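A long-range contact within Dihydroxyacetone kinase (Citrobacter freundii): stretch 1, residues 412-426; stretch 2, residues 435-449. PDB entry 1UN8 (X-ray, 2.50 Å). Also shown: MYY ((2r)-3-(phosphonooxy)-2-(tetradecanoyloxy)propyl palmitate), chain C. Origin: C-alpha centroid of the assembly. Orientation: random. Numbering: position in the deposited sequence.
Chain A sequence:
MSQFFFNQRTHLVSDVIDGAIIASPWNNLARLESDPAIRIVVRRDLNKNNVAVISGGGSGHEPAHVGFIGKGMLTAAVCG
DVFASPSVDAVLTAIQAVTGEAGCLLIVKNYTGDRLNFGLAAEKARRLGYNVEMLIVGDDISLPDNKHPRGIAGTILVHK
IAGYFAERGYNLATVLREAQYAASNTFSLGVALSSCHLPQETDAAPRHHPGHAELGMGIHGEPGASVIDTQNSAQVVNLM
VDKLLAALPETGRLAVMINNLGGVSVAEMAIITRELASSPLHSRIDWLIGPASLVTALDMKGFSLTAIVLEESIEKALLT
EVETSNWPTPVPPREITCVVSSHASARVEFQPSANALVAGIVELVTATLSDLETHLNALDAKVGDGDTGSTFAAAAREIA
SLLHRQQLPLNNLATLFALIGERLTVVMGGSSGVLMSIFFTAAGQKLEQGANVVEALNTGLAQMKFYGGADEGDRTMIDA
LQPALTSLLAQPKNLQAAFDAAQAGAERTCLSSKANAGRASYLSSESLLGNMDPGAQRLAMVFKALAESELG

Stretch 1 (412-426) NLATLFALIGERLTV
Stretch 2 435-449: LMSIFFTAAGQKLEQ

Both stretches are helical. Residues 413-426 form one helix, which continues later in the chain, and residues 435-448 form the other, which begins earlier. Phi/psi values are helical throughout, mostly near -60/-45, with Arg423 at -81/-29 and Phe439 at -50/-63. Asn412, at -141/96, occupies the N-cap position of the first helix. Its OD1 accepts a hydrogen bond from Thr415 OG1 at 2.9 Å. Gln449, at -83/8, is the first residue to leave helical phi/psi at the end of the second.

The helices run nearly antiparallel, with 161° between their N-to-C directions and a signed crossing angle of -161°. Their axes approach to 7.3 Å. The register is set by two close CA pairs: Gly421 CA to Ser437 CA at 4.1 Å, and Ala414 CA to Gly444 CA at 4.4 Å. Together the stretches bury 698 Å² against each other.

Such close packing needs small residues. An ideal CB on Gly421 would point toward the second helix and lie 2.6 Å from Thr441 OG1, a clash. An ideal CB on Gly444 would lie 2.9 Å from Ala418 N, also a clash. Without these atoms, Gly444 CA reaches 3.5 Å from Phe417 CB, and Gly421 CA reaches 3.8 Å from Phe440 CB. Ala414 is similarly compact; its CB lies 3.7 Å from Gly444 O and 3.2 Å from Glu448 OE1.

The polar link centres on Ser437, chi1 m. Its OG donates to Gly421 O at 2.8 Å. Ser437 OG also accepts from Thr425 N at 3.1 Å, with an N-H...acceptor angle of 138°. Thr425, chi1 p, adds a weak hydrogen bond from OG1 to Ser437 OG at 3.5 Å. Serine suits this site because it is small and can both donate and accept. One turn on, Thr441, chi1 m, turns its hydroxyl back to its own helix: OG1 donates to Ser437 O at 2.6 Å.

Two phenylalanines interlock as knobs. Phe417 (chi1 m, chi2 -170°) sits among Phe440, Ala443, Gly444 and Leu447. Phe440 (chi1 m, chi2 102°) sits among Phe417, Ile420, Gly421 and Leu424. The edge of Phe440 meets the face of Phe417, with centroids 5.5 Å apart and planes at 79°. Ile420 (m, t) lays CG2 over a face of the Phe440 ring, 3.9 Å from its centroid.

Aliphatic side chains extend this core. Leu447 (m, t) brings CD1 to 3.5 Å from both Phe417 CD1 and Leu413 CB. Ala443 CB lies 3.6 Å from Phe417 CD1. Leu424 (m, t) places CD1 3.5 Å from Met436 CB and 3.7 Å from Phe440 CD1.

The lipid MYY borders the same apolar residues. Ile420 CD1 lies 3.4 Å from MYY C32, and Phe440 CZ lies 3.7 Å from MYY C34. Met436 (m, m, m) starts toward the first helix, but its end leads away, with CE 3.4 Å from MYY C19.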

# COMPACT_ATOMS: atom_id res chain seq x y z
N ASN A 412 -57.66 1.61 -3.35
CA ASN A 412 -56.82 1.91 -2.20
C ASN A 412 -55.55 2.59 -2.67
O ASN A 412 -54.59 1.92 -3.07
CB ASN A 412 -56.46 0.63 -1.45
CG ASN A 412 -55.62 0.89 -0.21
OD1 ASN A 412 -55.37 -0.02 0.58
ND2 ASN A 412 -55.18 2.14 -0.03
N LEU A 413 -55.54 3.92 -2.62
CA LEU A 413 -54.39 4.71 -3.05
C LEU A 413 -53.08 4.28 -2.42
O LEU A 413 -52.08 4.09 -3.12
CB LEU A 413 -54.62 6.20 -2.78
CG LEU A 413 -55.45 6.95 -3.83
CD1 LEU A 413 -55.43 8.43 -3.52
CD2 LEU A 413 -54.87 6.72 -5.23
N ALA A 414 -53.08 4.12 -1.09
CA ALA A 414 -51.87 3.72 -0.37
C ALA A 414 -51.21 2.52 -1.05
O ALA A 414 -50.05 2.57 -1.43
CB ALA A 414 -52.21 3.38 1.07
N THR A 415 -51.97 1.45 -1.20
CA THR A 415 -51.46 0.24 -1.84
C THR A 415 -51.17 0.49 -3.31
O THR A 415 -50.22 -0.06 -3.87
CB THR A 415 -52.46 -0.91 -1.67
OG1 THR A 415 -52.76 -1.07 -0.28
CG2 THR A 415 -51.87 -2.22 -2.19
N LEU A 416 -52.00 1.32 -3.95
CA LEU A 416 -51.79 1.64 -5.36
C LEU A 416 -50.45 2.32 -5.55
O LEU A 416 -49.67 1.92 -6.41
CB LEU A 416 -52.88 2.56 -5.89
CG LEU A 416 -52.63 2.97 -7.34
CD1 LEU A 416 -52.72 1.74 -8.25
CD2 LEU A 416 -53.64 4.03 -7.77
N PHE A 417 -50.19 3.34 -4.75
CA PHE A 417 -48.93 4.06 -4.85
C PHE A 417 -47.78 3.09 -4.58
O PHE A 417 -46.81 3.03 -5.34
CB PHE A 417 -48.88 5.24 -3.86
CG PHE A 417 -49.62 6.47 -4.33
CD1 PHE A 417 -49.50 7.67 -3.64
CD2 PHE A 417 -50.44 6.43 -5.46
CE1 PHE A 417 -50.18 8.81 -4.07
CE2 PHE A 417 -51.12 7.56 -5.89
CZ PHE A 417 -50.98 8.76 -5.19
N ALA A 418 -47.91 2.34 -3.49
CA ALA A 418 -46.89 1.37 -3.12
C ALA A 418 -46.62 0.41 -4.28
O ALA A 418 -45.49 -0.01 -4.50
CB ALA A 418 -47.33 0.59 -1.89
N LEU A 419 -47.67 0.06 -5.02
CA LEU A 419 -47.51 -0.85 -6.15
C LEU A 419 -46.76 -0.20 -7.31
O LEU A 419 -45.90 -0.82 -7.94
CB LEU A 419 -48.87 -1.35 -6.63
CG LEU A 419 -48.75 -2.26 -7.85
CD1 LEU A 419 -47.88 -3.47 -7.50
CD2 LEU A 419 -50.13 -2.69 -8.31
N ILE A 420 -47.10 1.06 -7.59
CA ILE A 420 -46.45 1.80 -8.66
C ILE A 420 -44.98 1.97 -8.26
O ILE A 420 -44.07 1.74 -9.06
CB ILE A 420 -47.10 3.20 -8.86
CG1 ILE A 420 -48.52 3.04 -9.38
CG2 ILE A 420 -46.27 4.05 -9.83
CD1 ILE A 420 -49.32 4.32 -9.39
N GLY A 421 -44.77 2.38 -7.00
CA GLY A 421 -43.43 2.58 -6.51
C GLY A 421 -42.57 1.35 -6.70
O GLY A 421 -41.37 1.45 -6.98
N GLU A 422 -43.18 0.19 -6.56
CA GLU A 422 -42.46 -1.06 -6.72
C GLU A 422 -42.19 -1.39 -8.17
O GLU A 422 -41.12 -1.88 -8.51
CB GLU A 422 -43.26 -2.19 -6.09
CG GLU A 422 -42.54 -3.53 -6.06
CD GLU A 422 -43.47 -4.70 -5.78
OE1 GLU A 422 -44.24 -5.09 -6.69
OE2 GLU A 422 -43.44 -5.22 -4.64
N ARG A 423 -43.15 -1.09 -9.04
CA ARG A 423 -43.01 -1.42 -10.45
C ARG A 423 -42.20 -0.48 -11.36
O ARG A 423 -41.62 -0.93 -12.34
CB ARG A 423 -44.41 -1.61 -11.05
CG ARG A 423 -45.22 -2.74 -10.42
CD ARG A 423 -45.39 -3.91 -11.37
NE ARG A 423 -44.17 -4.70 -11.50
CZ ARG A 423 -43.76 -5.28 -12.62
NH1 ARG A 423 -44.48 -5.16 -13.74
NH2 ARG A 423 -42.63 -5.98 -12.64
N LEU A 424 -42.14 0.80 -11.04
CA LEU A 424 -41.43 1.74 -11.90
C LEU A 424 -39.96 1.43 -12.18
O LEU A 424 -39.57 1.35 -13.34
CB LEU A 424 -41.58 3.17 -11.36
CG LEU A 424 -43.01 3.73 -11.40
CD1 LEU A 424 -43.01 5.21 -11.02
CD2 LEU A 424 -43.60 3.55 -12.80
N THR A 425 -39.14 1.26 -11.14
CA THR A 425 -37.72 0.96 -11.34
C THR A 425 -37.48 -0.28 -12.18
O THR A 425 -36.44 -0.41 -12.84
CB THR A 425 -36.97 0.76 -10.02
OG1 THR A 425 -37.73 -0.11 -9.18
CG2 THR A 425 -36.74 2.08 -9.33
N VAL A 426 -38.43 -1.21 -12.15
CA VAL A 426 -38.28 -2.44 -12.92
C VAL A 426 -38.40 -2.16 -14.41
O VAL A 426 -37.73 -2.80 -15.22
CB VAL A 426 -39.35 -3.47 -12.51
CG1 VAL A 426 -39.27 -4.71 -13.41
CG2 VAL A 426 -39.16 -3.86 -11.05
N LEU A 435 -35.86 7.50 -8.79
CA LEU A 435 -36.46 8.69 -8.20
C LEU A 435 -37.98 8.56 -8.17
O LEU A 435 -38.61 8.81 -7.14
CB LEU A 435 -36.04 9.93 -8.98
CG LEU A 435 -34.59 10.38 -8.77
CD1 LEU A 435 -34.18 11.38 -9.85
CD2 LEU A 435 -34.46 11.01 -7.40
N MET A 436 -38.58 8.16 -9.29
CA MET A 436 -40.03 8.00 -9.31
C MET A 436 -40.48 6.93 -8.31
O MET A 436 -41.53 7.07 -7.67
CB MET A 436 -40.52 7.65 -10.73
CG MET A 436 -40.48 8.81 -11.72
SD MET A 436 -41.12 10.37 -11.03
CE MET A 436 -42.87 10.09 -11.11
N SER A 437 -39.71 5.85 -8.18
CA SER A 437 -40.07 4.80 -7.24
C SER A 437 -39.99 5.35 -5.83
O SER A 437 -40.82 5.05 -4.98
CB SER A 437 -39.14 3.59 -7.39
OG SER A 437 -39.53 2.81 -8.51
N ILE A 438 -38.97 6.16 -5.58
CA ILE A 438 -38.82 6.78 -4.28
C ILE A 438 -40.07 7.63 -4.00
O ILE A 438 -40.69 7.53 -2.94
CB ILE A 438 -37.59 7.69 -4.25
CG1 ILE A 438 -36.34 6.81 -4.24
CG2 ILE A 438 -37.66 8.63 -3.05
CD1 ILE A 438 -35.06 7.59 -4.35
N PHE A 439 -40.42 8.46 -4.96
CA PHE A 439 -41.57 9.35 -4.86
C PHE A 439 -42.82 8.59 -4.42
O PHE A 439 -43.38 8.86 -3.36
CB PHE A 439 -41.81 10.02 -6.21
CG PHE A 439 -42.95 11.01 -6.22
CD1 PHE A 439 -42.79 12.28 -5.67
CD2 PHE A 439 -44.17 10.67 -6.79
CE1 PHE A 439 -43.82 13.21 -5.70
CE2 PHE A 439 -45.21 11.59 -6.82
CZ PHE A 439 -45.04 12.86 -6.28
N PHE A 440 -43.26 7.65 -5.25
CA PHE A 440 -44.46 6.90 -4.94
C PHE A 440 -44.39 6.02 -3.69
O PHE A 440 -45.37 5.89 -2.96
CB PHE A 440 -44.87 6.06 -6.16
CG PHE A 440 -45.48 6.87 -7.27
CD1 PHE A 440 -44.73 7.21 -8.40
CD2 PHE A 440 -46.81 7.29 -7.19
CE1 PHE A 440 -45.30 7.95 -9.44
CE2 PHE A 440 -47.39 8.04 -8.23
CZ PHE A 440 -46.63 8.37 -9.36
N THR A 441 -43.23 5.42 -3.44
CA THR A 441 -43.07 4.57 -2.26
C THR A 441 -43.30 5.39 -1.00
O THR A 441 -44.08 4.99 -0.13
CB THR A 441 -41.66 3.95 -2.21
OG1 THR A 441 -41.46 3.15 -3.39
CG2 THR A 441 -41.50 3.07 -0.98
N ALA A 442 -42.63 6.53 -0.91
CA ALA A 442 -42.77 7.41 0.23
C ALA A 442 -44.18 8.00 0.28
O ALA A 442 -44.73 8.22 1.36
CB ALA A 442 -41.74 8.53 0.16
N ALA A 443 -44.77 8.25 -0.89
CA ALA A 443 -46.11 8.81 -0.95
C ALA A 443 -47.10 7.77 -0.45
O ALA A 443 -47.97 8.07 0.37
CB ALA A 443 -46.46 9.21 -2.37
N GLY A 444 -46.95 6.55 -0.96
CA GLY A 444 -47.83 5.47 -0.58
C GLY A 444 -47.81 5.26 0.92
O GLY A 444 -48.83 4.91 1.51
N GLN A 445 -46.65 5.48 1.53
CA GLN A 445 -46.51 5.31 2.97
C GLN A 445 -47.10 6.46 3.76
O GLN A 445 -47.57 6.26 4.88
CB GLN A 445 -45.04 5.13 3.33
CG GLN A 445 -44.61 3.68 3.28
CD GLN A 445 -45.38 2.84 4.28
OE1 GLN A 445 -45.22 3.01 5.49
NE2 GLN A 445 -46.24 1.95 3.78
N LYS A 446 -47.07 7.66 3.20
CA LYS A 446 -47.63 8.80 3.90
C LYS A 446 -49.14 8.59 3.94
O LYS A 446 -49.80 8.92 4.93
CB LYS A 446 -47.28 10.09 3.17
CG LYS A 446 -47.60 11.34 3.96
CD LYS A 446 -46.86 11.37 5.29
CE LYS A 446 -47.12 12.67 6.03
NZ LYS A 446 -46.50 12.69 7.38
N LEU A 447 -49.69 8.04 2.86
CA LEU A 447 -51.11 7.76 2.78
C LEU A 447 -51.45 6.67 3.81
O LEU A 447 -52.50 6.73 4.46
CB LEU A 447 -51.49 7.25 1.39
CG LEU A 447 -51.55 8.23 0.23
CD1 LEU A 447 -51.91 7.49 -1.06
CD2 LEU A 447 -52.59 9.30 0.52
N GLU A 448 -50.58 5.68 3.94
CA GLU A 448 -50.81 4.59 4.88
C GLU A 448 -50.96 5.15 6.29
O GLU A 448 -51.65 4.57 7.13
CB GLU A 448 -49.67 3.58 4.85
CG GLU A 448 -50.10 2.20 5.27
CD GLU A 448 -51.12 1.61 4.33
OE1 GLU A 448 -50.77 1.36 3.15
OE2 GLU A 448 -52.29 1.41 4.75
N GLN A 449 -50.31 6.28 6.55
CA GLN A 449 -50.39 6.93 7.84
C GLN A 449 -51.66 7.78 7.89
O GLN A 449 -51.87 8.55 8.83
CB GLN A 449 -49.17 7.82 8.07
CG GLN A 449 -47.87 7.06 8.24
CD GLN A 449 -46.66 7.99 8.24
OE1 GLN A 449 -46.62 8.98 8.97
NE2 GLN A 449 -45.67 7.66 7.41
C38 MYY C . -43.18 8.08 -14.82
C37 MYY C . -44.50 7.29 -14.91
C36 MYY C . -45.40 7.58 -13.70
C35 MYY C . -46.73 6.83 -13.80
C34 MYY C . -47.67 7.22 -12.67
C33 MYY C . -49.02 6.50 -12.73
C32 MYY C . -49.93 6.90 -11.56
C31 MYY C . -50.39 8.36 -11.65
C30 MYY C . -50.93 8.93 -10.33
C29 MYY C . -52.33 8.45 -9.93
C28 MYY C . -52.89 9.37 -8.84
C27 MYY C . -54.31 9.01 -8.39
C26 MYY C . -54.96 10.13 -7.57
C25 MYY C . -56.38 9.73 -7.12
C24 MYY C . -57.36 10.91 -7.09
C23 MYY C . -57.57 11.57 -5.72
O10 MYY C . -56.70 11.52 -4.85
O8 MYY C . -58.75 12.19 -5.48
C6 MYY C . -58.80 12.84 -4.20
C5 MYY C . -58.42 14.31 -4.34
C4 MYY C . -59.55 15.23 -3.86
O6 MYY C . -60.85 14.85 -4.35
P MYY C . -61.37 15.15 -5.85
O4 MYY C . -60.23 14.63 -6.86
O3 MYY C . -62.64 14.17 -6.04
O5 MYY C . -61.74 16.57 -6.08
O7 MYY C . -57.96 14.58 -5.68
C7 MYY C . -57.14 15.67 -5.74
O9 MYY C . -56.89 16.33 -4.74
C8 MYY C . -56.56 16.06 -7.10
C9 MYY C . -55.03 16.02 -7.07
C10 MYY C . -54.46 15.13 -8.18
C11 MYY C . -52.93 15.10 -8.16
C12 MYY C . -52.40 14.14 -9.23
C13 MYY C . -50.87 14.02 -9.19
C14 MYY C . -50.46 12.83 -10.06
C15 MYY C . -48.96 12.50 -9.95
C16 MYY C . -48.11 13.34 -10.90
C17 MYY C . -46.75 12.67 -11.10
C18 MYY C . -46.07 13.16 -12.38
C19 MYY C . -44.86 12.29 -12.74
C20 MYY C . -44.30 12.67 -14.11